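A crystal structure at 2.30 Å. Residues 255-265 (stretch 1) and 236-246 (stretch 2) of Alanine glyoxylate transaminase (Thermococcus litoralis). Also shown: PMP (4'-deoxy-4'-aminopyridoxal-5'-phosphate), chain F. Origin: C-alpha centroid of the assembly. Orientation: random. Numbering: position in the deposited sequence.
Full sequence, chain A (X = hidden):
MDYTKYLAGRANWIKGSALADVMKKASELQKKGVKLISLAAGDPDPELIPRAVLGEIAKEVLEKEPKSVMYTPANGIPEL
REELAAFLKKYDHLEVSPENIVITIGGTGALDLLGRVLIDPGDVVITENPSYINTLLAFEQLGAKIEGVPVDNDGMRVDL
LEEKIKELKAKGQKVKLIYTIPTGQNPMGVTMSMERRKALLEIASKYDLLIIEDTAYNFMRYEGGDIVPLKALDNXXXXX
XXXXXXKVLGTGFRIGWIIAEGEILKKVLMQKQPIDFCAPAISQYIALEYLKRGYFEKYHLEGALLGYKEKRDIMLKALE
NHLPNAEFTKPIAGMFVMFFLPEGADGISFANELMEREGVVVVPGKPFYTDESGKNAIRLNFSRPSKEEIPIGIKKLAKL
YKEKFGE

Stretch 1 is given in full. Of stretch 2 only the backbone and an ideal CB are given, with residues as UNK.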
# COMPACT_ATOMS: atom_id res chain seq x y z
N ILE A 255 -0.06 19.31 -23.25
CA ILE A 255 1.36 19.13 -23.58
C ILE A 255 2.21 19.66 -22.43
O ILE A 255 2.35 20.88 -22.23
CB ILE A 255 1.76 19.87 -24.88
CG1 ILE A 255 1.20 19.15 -26.11
CG2 ILE A 255 3.30 19.90 -25.01
CD1 ILE A 255 1.72 17.72 -26.30
N GLY A 256 2.77 18.73 -21.67
CA GLY A 256 3.60 19.07 -20.53
C GLY A 256 4.84 18.20 -20.53
O GLY A 256 5.04 17.39 -21.44
N TRP A 257 5.66 18.34 -19.50
CA TRP A 257 6.88 17.56 -19.46
C TRP A 257 7.48 17.37 -18.08
O TRP A 257 7.15 18.07 -17.13
CB TRP A 257 7.94 18.17 -20.40
CG TRP A 257 8.28 19.61 -20.07
CD1 TRP A 257 9.10 20.06 -19.06
CD2 TRP A 257 7.73 20.79 -20.68
NE1 TRP A 257 9.09 21.43 -19.01
CE2 TRP A 257 8.26 21.91 -19.99
CE3 TRP A 257 6.84 21.01 -21.74
CZ2 TRP A 257 7.93 23.23 -20.33
CZ3 TRP A 257 6.51 22.32 -22.07
CH2 TRP A 257 7.05 23.42 -21.37
N ILE A 258 8.34 16.37 -17.99
CA ILE A 258 9.07 16.06 -16.79
C ILE A 258 10.53 16.22 -17.17
O ILE A 258 10.92 15.96 -18.32
CB ILE A 258 8.87 14.60 -16.35
CG1 ILE A 258 7.50 14.40 -15.74
CG2 ILE A 258 9.95 14.21 -15.35
CD1 ILE A 258 7.25 12.98 -15.28
N ILE A 259 11.34 16.67 -16.23
CA ILE A 259 12.77 16.78 -16.45
C ILE A 259 13.31 16.15 -15.19
O ILE A 259 13.12 16.69 -14.09
CB ILE A 259 13.29 18.23 -16.54
CG1 ILE A 259 12.75 18.95 -17.78
CG2 ILE A 259 14.82 18.20 -16.63
CD1 ILE A 259 13.24 20.41 -17.87
N ALA A 260 13.93 14.99 -15.35
CA ALA A 260 14.50 14.23 -14.26
C ALA A 260 15.75 13.53 -14.80
O ALA A 260 16.06 13.62 -15.99
CB ALA A 260 13.50 13.19 -13.75
N GLU A 261 16.44 12.81 -13.92
CA GLU A 261 17.66 12.13 -14.31
C GLU A 261 17.79 10.80 -13.63
O GLU A 261 17.01 10.47 -12.75
CB GLU A 261 18.88 12.99 -13.94
CG GLU A 261 19.06 14.20 -14.83
CD GLU A 261 19.26 15.48 -14.04
OE1 GLU A 261 20.23 15.56 -13.25
OE2 GLU A 261 18.43 16.40 -14.21
N GLY A 262 18.78 10.03 -14.06
CA GLY A 262 19.04 8.73 -13.48
C GLY A 262 17.89 7.75 -13.39
O GLY A 262 17.06 7.65 -14.28
N GLU A 263 17.85 7.03 -12.28
CA GLU A 263 16.84 6.03 -12.04
C GLU A 263 15.42 6.57 -12.01
O GLU A 263 14.48 5.87 -12.40
CB GLU A 263 17.18 5.28 -10.75
CG GLU A 263 18.52 4.51 -10.77
CD GLU A 263 19.76 5.42 -10.75
OE1 GLU A 263 19.75 6.46 -10.05
OE2 GLU A 263 20.76 5.08 -11.42
N ILE A 264 15.23 7.80 -11.53
CA ILE A 264 13.89 8.38 -11.51
C ILE A 264 13.40 8.51 -12.94
O ILE A 264 12.29 8.06 -13.27
CB ILE A 264 13.88 9.76 -10.80
CG1 ILE A 264 14.06 9.57 -9.30
CG2 ILE A 264 12.58 10.50 -11.08
CD1 ILE A 264 14.26 10.85 -8.54
N LEU A 265 14.22 9.09 -13.82
CA LEU A 265 13.84 9.23 -15.22
C LEU A 265 13.52 7.86 -15.86
O LEU A 265 12.54 7.72 -16.60
CB LEU A 265 14.97 9.90 -16.01
CG LEU A 265 14.86 9.89 -17.54
CD1 LEU A 265 13.72 10.80 -17.98
CD2 LEU A 265 16.20 10.36 -18.14
N UNK A 236 23.62 19.88 -7.69
CA UNK A 236 23.61 18.56 -7.08
C UNK A 236 22.57 17.65 -7.73
O UNK A 236 22.52 16.46 -7.45
CB UNK A 236 23.34 18.68 -5.58
N UNK A 237 21.75 18.21 -8.62
CA UNK A 237 20.74 17.42 -9.31
C UNK A 237 19.63 16.93 -8.39
O UNK A 237 19.15 15.80 -8.53
CB UNK A 237 21.40 16.22 -9.99
N UNK A 238 19.21 17.79 -7.47
CA UNK A 238 18.16 17.47 -6.52
C UNK A 238 16.80 17.99 -6.95
O UNK A 238 15.82 17.84 -6.22
CB UNK A 238 18.51 18.04 -5.14
N UNK A 239 16.72 18.65 -8.09
CA UNK A 239 15.40 19.11 -8.49
C UNK A 239 14.92 18.47 -9.77
O UNK A 239 15.69 18.16 -10.70
CB UNK A 239 15.40 20.63 -8.65
N UNK A 240 13.62 18.24 -9.79
CA UNK A 240 12.94 17.62 -10.92
C UNK A 240 11.91 18.64 -11.32
O UNK A 240 11.25 19.19 -10.45
CB UNK A 240 12.32 16.26 -10.59
N UNK A 241 11.76 18.94 -12.60
CA UNK A 241 10.73 19.90 -12.92
C UNK A 241 9.54 19.26 -13.61
O UNK A 241 9.67 18.22 -14.27
CB UNK A 241 11.31 21.01 -13.80
N UNK A 242 8.39 19.89 -13.41
CA UNK A 242 7.13 19.48 -14.00
C UNK A 242 6.65 20.76 -14.68
O UNK A 242 6.17 21.68 -14.02
CB UNK A 242 6.14 18.92 -12.98
N UNK A 243 6.81 20.82 -15.99
CA UNK A 243 6.41 22.00 -16.72
C UNK A 243 5.32 21.76 -17.73
O UNK A 243 4.79 20.65 -17.84
CB UNK A 243 7.63 22.60 -17.43
N UNK A 244 4.99 22.80 -18.48
CA UNK A 244 3.96 22.71 -19.49
C UNK A 244 3.88 23.94 -20.37
O UNK A 244 4.37 25.02 -20.01
CB UNK A 244 2.60 22.47 -18.82
N UNK A 245 3.29 23.76 -21.55
CA UNK A 245 3.10 24.82 -22.53
C UNK A 245 1.64 25.23 -22.54
O UNK A 245 1.23 26.06 -23.35
CB UNK A 245 3.55 24.37 -23.92
N UNK A 246 0.85 24.64 -21.65
CA UNK A 246 -0.57 24.93 -21.59
C UNK A 246 -0.89 26.43 -21.48
O UNK A 246 -1.82 26.91 -22.12
CB UNK A 246 -1.18 24.19 -20.40
N1 PMP F . 0.76 23.36 -12.12
C2 PMP F . 0.10 24.46 -11.70
C2A PMP F . 0.71 25.22 -10.52
C3 PMP F . -1.11 24.88 -12.32
O3 PMP F . -1.76 26.01 -11.85
C4 PMP F . -1.63 24.11 -13.42
C4A PMP F . -2.94 24.57 -14.09
N4A PMP F . -4.02 23.60 -13.99
C5 PMP F . -0.83 22.86 -13.87
C6 PMP F . 0.36 22.54 -13.17
C5A PMP F . -1.27 21.96 -15.03
O4P PMP F . -1.23 22.54 -15.97
P PMP F . -1.63 21.59 -17.29
O1P PMP F . -0.26 21.20 -18.55
O2P PMP F . -2.95 22.60 -18.22
O3P PMP F . -2.35 19.99 -16.83

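Position 236 has nothing of stretch 1 within 5.5 Å of its ideal CB, so the visible atoms set no preference; it is Glu236. At 237 phi/psi is 69/39, a positive phi that by itself favours glycine, although the ideal CB would lie 3.5 Å from Glu261 OE1 without a clear clash. The residue is Gly237. Position 238 points away from stretch 1 and is equally unconstrained; Arg238 forms a salt bridge with its near neighbour, NE to Glu236 OE2 at 2.8 Å.

From 239 the backbone is extended and runs antiparallel to strand 256-259, at 161°. CA-to-CB at 239 points away, leaving the choice open among strand-compatible side chains; it is Val239.

At 240 the ideal CB points sideways, 3.6 Å from Ile259 O and 4.6 Å from Ala260 CB, with Ile258 and Ile264 also offering methyls. An aliphatic chain, Ile, Leu or Val, would suit. Ile240 reaches Ile264 CD1 with its CD1 at 3.7 Å, while its CG2 lies 4.1 Å from Ala260 CB.

Position 241 pairs with Ile259 through two hydrogen bonds, 241 N to Ile259 O and Ile259 N to 241 O, both 3.0 Å. Its CB lies on the face bearing Trp257 and Ile259, 4.4 Å from Ile259 CB, favouring a compact apolar group. Val241 places CG2 3.8 Å from Ile259 CD1 and near the plane of the Trp257 ring, at its edge.

Position 242 faces the Ile258 side, its ideal CB 5.5 Å from Ile258 CG1; stretch 1 would tolerate various side chains. Ala242 contributes a CA-H...O contact, CA to Trp257 O at 3.4 Å.

At 243 the evidence is decisive: an ideal CB would sit 2.5 Å from Trp257 NE1, a clash. Gly243 lets the indole, in chi1 p, lie across the strand, with Gly243 CA 3.9 Å from the centroid of its five-membered ring. Paired hydrogen bonds, Gly243 N to Trp257 O and Trp257 N to Gly243 O, are both 3.0 Å.

Position 244 lies opposite Gly256, CA to CA only 3.8 Å, with PMP phosphate nearby. A small hydroxyl residue, Ser or Thr, fits. Thr244 OG1 donates to PMP O1P at 2.6 Å.

At 245 the ideal CB is 4.1 Å from Trp257 CZ3, suiting an apolar chain. Leu245 packs CG 3.7 Å from that CZ3, and its N donates to Ile255 O at 3.1 Å.

Position 246 is also near the phosphate, where a small polar group suits. Ser246 N donates to Thr244 OG1 at 2.9 Å, and Ser246 OG lies 3.1 Å from PMP O2P.

Stretch 2 236-246: EGRVIVAGTLS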
# COMPACT_ATOMS: atom_id res chain seq x y z
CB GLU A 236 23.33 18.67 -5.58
CG GLU A 236 24.33 19.52 -4.85
CD GLU A 236 24.17 19.42 -3.35
OE1 GLU A 236 24.91 20.13 -2.62
OE2 GLU A 236 23.32 18.63 -2.89
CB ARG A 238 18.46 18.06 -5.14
CG ARG A 238 19.63 17.45 -4.44
CD ARG A 238 19.90 18.16 -3.12
NE ARG A 238 20.89 17.42 -2.37
CZ ARG A 238 20.69 16.20 -1.89
NH1 ARG A 238 21.65 15.58 -1.22
NH2 ARG A 238 19.51 15.62 -2.08
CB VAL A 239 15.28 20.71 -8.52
CG1 VAL A 239 16.55 21.36 -8.01
CG2 VAL A 239 14.87 21.19 -9.88
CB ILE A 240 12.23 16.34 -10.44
CG1 ILE A 240 13.29 15.36 -9.92
CG2 ILE A 240 11.33 15.80 -11.54
CD1 ILE A 240 12.73 14.11 -9.27
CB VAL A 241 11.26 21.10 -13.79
CG1 VAL A 241 12.77 21.09 -13.85
CG2 VAL A 241 10.62 21.10 -15.16
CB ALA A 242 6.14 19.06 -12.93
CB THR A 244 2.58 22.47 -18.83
OG1 THR A 244 1.56 22.50 -19.84
CG2 THR A 244 2.29 23.53 -17.78
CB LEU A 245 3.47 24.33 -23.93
CG LEU A 245 4.87 24.56 -24.52
CD1 LEU A 245 4.91 23.96 -25.91
CD2 LEU A 245 5.18 26.06 -24.57
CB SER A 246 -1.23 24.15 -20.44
OG SER A 246 -0.71 24.52 -19.18
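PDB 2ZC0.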